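Local coordinates for protein prolyl-tRNA synthetase (Naegleria fowleri, PDB 6UYH) that probably attaches proline to its cognate tRNA in an ATP-dependent reaction, as a class II aminoacyl-tRNA synthetase, and binds halofuginone together with an ATP analogue, at residues Thr225-Asn230 with Leu276-Met281; Ser33-Tyr38 with Met289-Arg294. All blocks are in the same frame, centred on the assembly; numbering follows the deposited sequence.

Interaction 1. Residues Thr225-Asn230 with Leu276-Met281; sequences TFIATN and LGVMIM
Ile227 packs against Met281, and Thr225 against Val278, where the end of strand 219-227 lies over helix 274-283. The axes of 225-227 and 276-281 come within 8.8 Å, at 46°. Followed outward, the Ile227 side chain keeps close to the helix. Its CB points toward it. From there the branch atom CG2 lies 3.9 Å from Met281 CB. CG1 also draws nearer the helix and carries CD1 further in. CD1 sits 3.8 Å from Met281 CB and, more loosely, 4.4 Å from Val278 CG1. The methyl thus rests beside two residues almost one helical turn apart. Met281 is met at its root: CG stands opposite its carbonyl carbon (chi1 -72°), and the extended chain then runs away from the strand.

Thr225 and Val278 meet tip to tip. Thr225 OG1 lies 3.6 Å from Val278 CG1, a van der Waals contact. The polar need of this hydroxyl is met within the sheet, by a hydrogen bond to Val234 O on the adjoining strand 232-243.

Further along, a water bridges the two backbones. It accepts from Thr229 N at 3.1 Å and donates to Met281 O at 2.8 Å. Met281 O also accepts from Lys18 NZ, and Phe22 of helix 22-32 packs on both Ile227 and Met281.

The helix follows the long strand 261-272, and Arg274 at its start belongs to the AMPPNP pocket. This is consistent with motif 3 of class II synthetases. The contact lays this probable motif 3 helix on a neighbouring strand of the catalytic domain. Its direct side-chain touches are dispersive and buried; directional bonding between the segments comes through the water.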
ATOM      1  N   THR A 225     -20.151   6.309  14.386  1.00 20.60           N
ATOM      2  CA  THR A 225     -21.097   5.623  13.516  1.00 20.84           C
ATOM      3  C   THR A 225     -21.951   4.700  14.370  1.00 20.46           C
ATOM      4  O   THR A 225     -21.658   4.465  15.548  1.00 21.65           O
ATOM      5  CB  THR A 225     -20.395   4.823  12.409  1.00 21.01           C
ATOM      6  OG1 THR A 225     -19.591   3.798  12.997  1.00 22.43           O
ATOM      7  CG2 THR A 225     -19.494   5.731  11.542  1.00 19.81           C
ATOM      8  N   PHE A 226     -23.025   4.183  13.777  1.00 19.11           N
ATOM      9  CA  PHE A 226     -24.049   3.497  14.558  1.00 23.33           C
ATOM     10  C   PHE A 226     -24.520   2.232  13.859  1.00 24.89           C
ATOM     11  O   PHE A 226     -24.877   2.267  12.677  1.00 23.80           O
ATOM     12  CB  PHE A 226     -25.245   4.418  14.804  1.00 24.20           C
ATOM     13  CG  PHE A 226     -26.350   3.786  15.600  1.00 26.77           C
ATOM     14  CD1 PHE A 226     -26.153   3.418  16.930  1.00 23.45           C
ATOM     15  CD2 PHE A 226     -27.602   3.588  15.033  1.00 29.14           C
ATOM     16  CE1 PHE A 226     -27.195   2.852  17.679  1.00 27.38           C
ATOM     17  CE2 PHE A 226     -28.652   3.031  15.787  1.00 28.73           C
ATOM     18  CZ  PHE A 226     -28.431   2.665  17.110  1.00 26.51           C
ATOM     19  N   ILE A 227     -24.555   1.129  14.604  1.00 21.99           N
ATOM     20  CA  ILE A 227     -25.033  -0.152  14.091  1.00 23.88           C
ATOM     21  C   ILE A 227     -26.440  -0.364  14.647  1.00 18.30           C
ATOM     22  O   ILE A 227     -26.610  -0.729  15.809  1.00 22.09           O
ATOM     23  CB  ILE A 227     -24.095  -1.303  14.465  1.00 20.12           C
ATOM     24  CG1 ILE A 227     -22.639  -0.941  14.115  1.00 20.02           C
ATOM     25  CG2 ILE A 227     -24.533  -2.610  13.751  1.00 20.70           C
ATOM     26  CD1 ILE A 227     -22.399  -0.501  12.661  1.00 22.13           C
ATOM     27  N   ALA A 228     -27.455  -0.177  13.797  1.00 19.35           N
ATOM     28  CA  ALA A 228     -28.843  -0.224  14.260  1.00 24.32           C
ATOM     29  C   ALA A 228     -29.262  -1.611  14.739  1.00 25.04           C
ATOM     30  O   ALA A 228     -30.106  -1.719  15.637  1.00 27.35           O
ATOM     31  CB  ALA A 228     -29.784   0.245  13.148  1.00 28.47           C
ATOM     32  N   THR A 229     -28.720  -2.683  14.144  1.00 20.30           N
ATOM     33  CA  THR A 229     -29.220  -4.021  14.460  1.00 21.05           C
ATOM     34  C   THR A 229     -29.069  -4.341  15.945  1.00 23.51           C
ATOM     35  O   THR A 229     -30.010  -4.819  16.585  1.00 25.84           O
ATOM     36  CB  THR A 229     -28.513  -5.081  13.609  1.00 22.21           C
ATOM     37  OG1 THR A 229     -28.866  -4.891  12.234  1.00 27.65           O
ATOM     38  CG2 THR A 229     -28.972  -6.492  14.030  1.00 21.39           C
ATOM     39  N   ASN A 230     -27.897  -4.069  16.522  1.00 22.21           N
ATOM     40  CA  ASN A 230     -27.710  -4.317  17.947  1.00 25.03           C
ATOM     41  C   ASN A 230     -27.514  -3.036  18.749  1.00 27.50           C
ATOM     42  O   ASN A 230     -27.145  -3.106  19.926  1.00 28.79           O
ATOM     43  CB  ASN A 230     -26.551  -5.293  18.189  1.00 27.42           C
ATOM     44  CG  ASN A 230     -25.241  -4.828  17.594  1.00 27.00           C
ATOM     45  OD1 ASN A 230     -25.154  -3.761  16.990  1.00 26.90           O
ATOM     46  ND2 ASN A 230     -24.197  -5.640  17.770  1.00 33.49           N
ATOM     47  N   LEU A 276     -14.660  -0.811   6.596  1.00 17.58           N
ATOM     48  CA  LEU A 276     -15.330  -1.861   5.830  1.00 16.13           C
ATOM     49  C   LEU A 276     -16.357  -2.592   6.689  1.00 19.63           C
ATOM     50  O   LEU A 276     -17.437  -2.953   6.208  1.00 18.48           O
ATOM     51  CB  LEU A 276     -14.308  -2.857   5.276  1.00 20.25           C
ATOM     52  CG  LEU A 276     -13.674  -2.527   3.918  1.00 24.16           C
ATOM     53  CD1 LEU A 276     -12.899  -1.235   3.985  1.00 22.56           C
ATOM     54  CD2 LEU A 276     -12.769  -3.655   3.481  1.00 26.34           C
ATOM     55  N   GLY A 277     -16.020  -2.847   7.955  1.00 18.33           N
ATOM     56  CA  GLY A 277     -16.962  -3.513   8.844  1.00 15.84           C
ATOM     57  C   GLY A 277     -18.205  -2.682   9.091  1.00 17.90           C
ATOM     58  O   GLY A 277     -19.326  -3.200   9.079  1.00 20.05           O
ATOM     59  N   VAL A 278     -18.023  -1.382   9.318  1.00 18.22           N
ATOM     60  CA  VAL A 278     -19.166  -0.494   9.509  1.00 16.03           C
ATOM     61  C   VAL A 278     -20.058  -0.523   8.279  1.00 17.11           C
ATOM     62  O   VAL A 278     -21.282  -0.679   8.377  1.00 19.02           O
ATOM     63  CB  VAL A 278     -18.687   0.936   9.821  1.00 15.59           C
ATOM     64  CG1 VAL A 278     -19.892   1.877   9.916  1.00 17.97           C
ATOM     65  CG2 VAL A 278     -17.919   0.951  11.137  1.00 20.29           C
ATOM     66  N   MET A 279     -19.446  -0.395   7.101  1.00 19.33           N
ATOM     67  CA  MET A 279     -20.181  -0.415   5.841  1.00 17.64           C
ATOM     68  C   MET A 279     -21.062  -1.654   5.738  1.00 21.58           C
ATOM     69  O   MET A 279     -22.250  -1.570   5.398  1.00 20.95           O
ATOM     70  CB  MET A 279     -19.185  -0.366   4.672  1.00 19.14           C
ATOM     71  CG  MET A 279     -19.841  -0.327   3.289  1.00 21.36           C
ATOM     72  SD  MET A 279     -18.603  -0.644   1.996  1.00 26.14           S
ATOM     73  CE  MET A 279     -18.278  -2.398   2.206  1.00 22.08           C
ATOM     74  N   ILE A 280     -20.493  -2.818   6.055  1.00 16.15           N
ATOM     75  CA  ILE A 280     -21.223  -4.074   5.929  1.00 17.60           C
ATOM     76  C   ILE A 280     -22.317  -4.184   6.992  1.00 19.04           C
ATOM     77  O   ILE A 280     -23.453  -4.566   6.694  1.00 21.01           O
ATOM     78  CB  ILE A 280     -20.244  -5.255   6.001  1.00 19.76           C
ATOM     79  CG1 ILE A 280     -19.270  -5.187   4.817  1.00 19.14           C
ATOM     80  CG2 ILE A 280     -21.012  -6.575   6.066  1.00 21.76           C
ATOM     81  CD1 ILE A 280     -18.136  -6.203   4.909  1.00 20.59           C
ATOM     82  N   MET A 281     -21.991  -3.869   8.254  1.00 18.06           N
ATOM     83  CA  MET A 281     -22.995  -3.975   9.306  1.00 18.77           C
ATOM     84  C   MET A 281     -24.155  -3.014   9.086  1.00 21.71           C
ATOM     85  O   MET A 281     -25.295  -3.330   9.454  1.00 22.27           O
ATOM     86  CB  MET A 281     -22.374  -3.720  10.686  1.00 17.38           C
ATOM     87  CG  MET A 281     -21.473  -4.853  11.159  1.00 18.89           C
ATOM     88  SD  MET A 281     -20.744  -4.456  12.778  1.00 22.74           S
ATOM     89  CE  MET A 281     -19.830  -5.972  13.075  1.00 25.24           C
TER
HETATM   90  O   HOH W   1     -27.343  -2.663  11.311  1.00 22.21           O

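Interaction 2. Residues Ser33-Tyr38 with Met289-Arg294; sequences SEFLDY and MVLPPR. With EDO (1,2-ethanediol), chain Q.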
ATOM      1  N   SER A  33     -19.950 -13.679   0.384  1.00 23.82           N
ATOM      2  CA  SER A  33     -19.772 -12.635  -0.611  1.00 23.30           C
ATOM      3  C   SER A  33     -18.378 -12.617  -1.212  1.00 22.45           C
ATOM      4  O   SER A  33     -18.123 -11.781  -2.083  1.00 24.63           O
ATOM      5  CB  SER A  33     -20.034 -11.272   0.004  1.00 20.77           C
ATOM      6  OG  SER A  33     -19.044 -10.965   0.983  1.00 22.35           O
ATOM      7  N   GLU A  34     -17.481 -13.500  -0.752  1.00 19.88           N
ATOM      8  CA  GLU A  34     -16.064 -13.507  -1.146  1.00 19.35           C
ATOM      9  C   GLU A  34     -15.339 -12.231  -0.715  1.00 21.93           C
ATOM     10  O   GLU A  34     -14.373 -11.799  -1.347  1.00 23.42           O
ATOM     11  CB  GLU A  34     -15.900 -13.759  -2.656  1.00 24.51           C
ATOM     12  CG  GLU A  34     -16.521 -15.086  -3.099  1.00 28.35           C
ATOM     13  CD  GLU A  34     -16.269 -15.434  -4.555  1.00 35.85           C
ATOM     14  OE1 GLU A  34     -15.500 -14.722  -5.235  1.00 35.55           O
ATOM     15  OE2 GLU A  34     -16.844 -16.439  -5.016  1.00 39.13           O
ATOM     16  N   PHE A  35     -15.770 -11.618   0.390  1.00 20.82           N
ATOM     17  CA  PHE A  35     -15.029 -10.476   0.913  1.00 18.64           C
ATOM     18  C   PHE A  35     -13.841 -10.922   1.758  1.00 21.92           C
ATOM     19  O   PHE A  35     -12.734 -10.380   1.627  1.00 21.65           O
ATOM     20  CB  PHE A  35     -15.954  -9.572   1.742  1.00 21.42           C
ATOM     21  CG  PHE A  35     -16.291  -8.265   1.069  1.00 20.70           C
ATOM     22  CD1 PHE A  35     -16.121  -7.054   1.748  1.00 23.13           C
ATOM     23  CD2 PHE A  35     -16.768  -8.248  -0.240  1.00 19.61           C
ATOM     24  CE1 PHE A  35     -16.415  -5.851   1.127  1.00 23.68           C
ATOM     25  CE2 PHE A  35     -17.066  -7.052  -0.872  1.00 22.97           C
ATOM     26  CZ  PHE A  35     -16.894  -5.846  -0.180  1.00 21.39           C
ATOM     27  N   LEU A  36     -14.043 -11.919   2.607  1.00 22.17           N
ATOM     28  CA  LEU A  36     -13.101 -12.207   3.675  1.00 22.19           C
ATOM     29  C   LEU A  36     -13.004 -13.710   3.878  1.00 25.86           C
ATOM     30  O   LEU A  36     -13.964 -14.448   3.640  1.00 25.57           O
ATOM     31  CB  LEU A  36     -13.540 -11.509   4.975  1.00 19.01           C
ATOM     32  CG  LEU A  36     -12.699 -11.664   6.244  1.00 23.85           C
ATOM     33  CD1 LEU A  36     -12.805 -10.395   7.100  1.00 23.72           C
ATOM     34  CD2 LEU A  36     -13.163 -12.873   7.050  1.00 29.21           C
ATOM     35  N   ASP A  37     -11.835 -14.166   4.309  1.00 19.35           N
ATOM     36  CA  ASP A  37     -11.727 -15.518   4.833  1.00 20.18           C
ATOM     37  C   ASP A  37     -11.037 -15.497   6.187  1.00 21.54           C
ATOM     38  O   ASP A  37     -10.276 -14.581   6.503  1.00 18.73           O
ATOM     39  CB  ASP A  37     -10.984 -16.455   3.896  1.00 23.74           C
ATOM     40  CG  ASP A  37     -11.739 -17.744   3.672  1.00 38.73           C
ATOM     41  OD1 ASP A  37     -12.529 -18.130   4.569  1.00 42.45           O
ATOM     42  OD2 ASP A  37     -11.563 -18.359   2.606  1.00 40.29           O
ATOM     43  N   TYR A  38     -11.356 -16.503   6.998  1.00 21.70           N
ATOM     44  CA  TYR A  38     -10.695 -16.708   8.276  1.00 24.67           C
ATOM     45  C   TYR A  38      -9.311 -17.332   8.086  1.00 22.92           C
ATOM     46  O   TYR A  38      -8.983 -17.881   7.032  1.00 21.96           O
ATOM     47  CB  TYR A  38     -11.566 -17.588   9.169  1.00 24.64           C
ATOM     48  CG  TYR A  38     -12.877 -16.918   9.486  1.00 20.95           C
ATOM     49  CD1 TYR A  38     -12.920 -15.835  10.346  1.00 23.27           C
ATOM     50  CD2 TYR A  38     -14.066 -17.338   8.896  1.00 28.16           C
ATOM     51  CE1 TYR A  38     -14.110 -15.205  10.646  1.00 26.12           C
ATOM     52  CE2 TYR A  38     -15.268 -16.706   9.186  1.00 30.69           C
ATOM     53  CZ  TYR A  38     -15.278 -15.637  10.057  1.00 31.46           C
ATOM     54  OH  TYR A  38     -16.456 -14.994  10.373  1.00 31.95           O
ATOM     55  N   MET A 289     -24.373  -9.034   0.737  1.00 22.80           N
ATOM     56  CA  MET A 289     -23.717  -7.740   0.676  0.53 22.66           C
ATOM     57  C   MET A 289     -24.580  -6.721  -0.068  1.00 21.78           C
ATOM     58  O   MET A 289     -25.307  -7.063  -0.998  1.00 24.01           O
ATOM     59  CB  MET A 289     -22.363  -7.897  -0.022  0.53 21.96           C
ATOM     60  CG  MET A 289     -21.493  -6.665  -0.019  0.53 20.36           C
ATOM     61  SD  MET A 289     -20.823  -6.285   1.604  0.53 22.55           S
ATOM     62  CE  MET A 289     -19.813  -7.732   1.911  0.53 19.70           C
ATOM     63  N   VAL A 290     -24.471  -5.452   0.337  1.00 26.80           N
ATOM     64  CA  VAL A 290     -25.083  -4.334  -0.388  1.00 22.77           C
ATOM     65  C   VAL A 290     -24.011  -3.261  -0.515  1.00 21.75           C
ATOM     66  O   VAL A 290     -23.698  -2.572   0.464  1.00 25.69           O
ATOM     67  CB  VAL A 290     -26.337  -3.780   0.305  1.00 22.69           C
ATOM     68  CG1 VAL A 290     -26.953  -2.653  -0.533  1.00 25.24           C
ATOM     69  CG2 VAL A 290     -27.381  -4.880   0.523  1.00 23.67           C
ATOM     70  N   LEU A 291     -23.429  -3.116  -1.729  1.00 22.94           N
ATOM     71  CA  LEU A 291     -22.252  -2.254  -1.869  1.00 21.03           C
ATOM     72  C   LEU A 291     -22.647  -0.836  -2.268  1.00 23.57           C
ATOM     73  O   LEU A 291     -23.341  -0.653  -3.274  1.00 24.91           O
ATOM     74  CB  LEU A 291     -21.296  -2.819  -2.914  1.00 24.78           C
ATOM     75  CG  LEU A 291     -20.616  -4.133  -2.534  1.00 25.89           C
ATOM     76  CD1 LEU A 291     -20.040  -4.843  -3.766  1.00 25.80           C
ATOM     77  CD2 LEU A 291     -19.538  -3.866  -1.496  1.00 26.79           C
ATOM     78  N   PRO A 292     -22.206   0.185  -1.537  1.00 23.38           N
ATOM     79  CA  PRO A 292     -22.342   1.556  -2.025  1.00 24.71           C
ATOM     80  C   PRO A 292     -21.659   1.687  -3.374  1.00 22.29           C
ATOM     81  O   PRO A 292     -20.530   1.203  -3.543  1.00 22.14           O
ATOM     82  CB  PRO A 292     -21.620   2.394  -0.952  1.00 22.63           C
ATOM     83  CG  PRO A 292     -21.500   1.497   0.245  1.00 26.39           C
ATOM     84  CD  PRO A 292     -21.390   0.107  -0.318  1.00 19.32           C
ATOM     85  N   PRO A 293     -22.323   2.290  -4.361  1.00 22.78           N
ATOM     86  CA  PRO A 293     -21.789   2.266  -5.736  1.00 25.96           C
ATOM     87  C   PRO A 293     -20.356   2.772  -5.885  1.00 25.37           C
ATOM     88  O   PRO A 293     -19.622   2.266  -6.740  1.00 25.59           O
ATOM     89  CB  PRO A 293     -22.784   3.153  -6.498  1.00 25.00           C
ATOM     90  CG  PRO A 293     -24.081   2.944  -5.769  1.00 24.96           C
ATOM     91  CD  PRO A 293     -23.716   2.771  -4.310  1.00 22.31           C
ATOM     92  N   ARG A 294     -19.922   3.741  -5.084  1.00 25.47           N
ATOM     93  CA  ARG A 294     -18.597   4.307  -5.300  1.00 26.21           C
ATOM     94  C   ARG A 294     -17.466   3.410  -4.809  1.00 26.25           C
ATOM     95  O   ARG A 294     -16.301   3.681  -5.128  1.00 26.74           O
ATOM     96  CB  ARG A 294     -18.517   5.692  -4.652  1.00 28.68           C
ATOM     97  CG  ARG A 294     -19.343   6.717  -5.438  1.00 32.08           C
ATOM     98  CD  ARG A 294     -19.823   7.896  -4.603  1.00 37.85           C
ATOM     99  NE  ARG A 294     -21.015   8.510  -5.189  1.00 40.04           N
ATOM    100  CZ  ARG A 294     -21.719   9.483  -4.618  1.00 36.60           C
ATOM    101  NH1 ARG A 294     -21.348   9.961  -3.431  1.00 29.92           N
ATOM    102  NH2 ARG A 294     -22.795   9.976  -5.226  1.00 30.79           N
TER
HETATM  103  C1  EDO Q 615     -21.297   6.573  -8.718  1.00 39.85           C
HETATM  104  O1  EDO Q 615     -21.255   7.923  -8.242  1.00 43.51           O
HETATM  105  C2  EDO Q 615     -21.730   6.588 -10.180  1.00 40.28           C
HETATM  106  O2  EDO Q 615     -20.963   7.562 -10.893  1.00 43.57           O
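Phe35 meets Met289 and Leu291 with different parts of its ring. The Met289 methyl stands over the ring face. CE is 3.6 Å from the Phe35 ring centroid and only 9° off the ring normal, a CH-pi contact. Met289 SD follows behind it, 4.5 Å from the same centroid, which makes this a Met-aromatic pair. The methionine chain stands nearly perpendicular to that of Phe35. Bends at chi2 (71°) and chi3 (63°) fold the methionine so that its end reaches the ring. Met289 was modelled in two conformers, so these contacts hold for the one described. Leu291 touches the far end of the ring: its CD2 lies 3.6 Å from Phe35 CZ. Leu291 and Phe35 run alongside, pointing opposite ways.

Ser33 adds a further touch, with OG 3.5 Å from Met289 CE. Its hydroxyl is bonded to Val29 O in helix 22-32, and it also accepts a weak bond from Phe35 N (3.4 Å to Ser33 OG). The helix ends here in a Schellman motif. Glu34 has positive phi, and the chain then leaves for strand 36-38. The phenylalanine follows directly on this helix end.

Segment 289-294 belongs to the connection from helix 274-283 to strand 300-304, the latter part of the anticodon-binding domain. It is held by backbone hydrogen bonds between Met289 and Leu352 and between Leu291 and Gly354. At its far end Arg294 makes a salt bridge with Asp399 of helix 391-415. Arg294 NE also donates to O1 of an ethanediol at 3.1 Å, and that diol, probably from the crystallisation liquor, is bonded to Asp399 as well. Further along segment 33-38, Asp37 OD2 accepts from Trp131 NE1 of the second subunit.

Overall arrangement
The two contacts have centres about 13 Å apart and share helix 274-283. Interaction 1 uses Val278 and Met281 on one side of this helix. Met279 and Ile280 lean on interaction 2: Met279 SD lies 3.7 Å from Pro292 CD, and Ile280 CD1 is 3.8 Å from Phe35 CD1. The helix is thus packed between strand 219-227 and the pair 33-38 with 289-294. Along the chain, interaction 1 is nested inside the loop that interaction 2 closes. Val278's side chain is about 7 Å from the bound AMPPNP. Segment 33-38 reaches toward the nucleotide site, since Leu36 packs on Phe159 of the AMPPNP pocket.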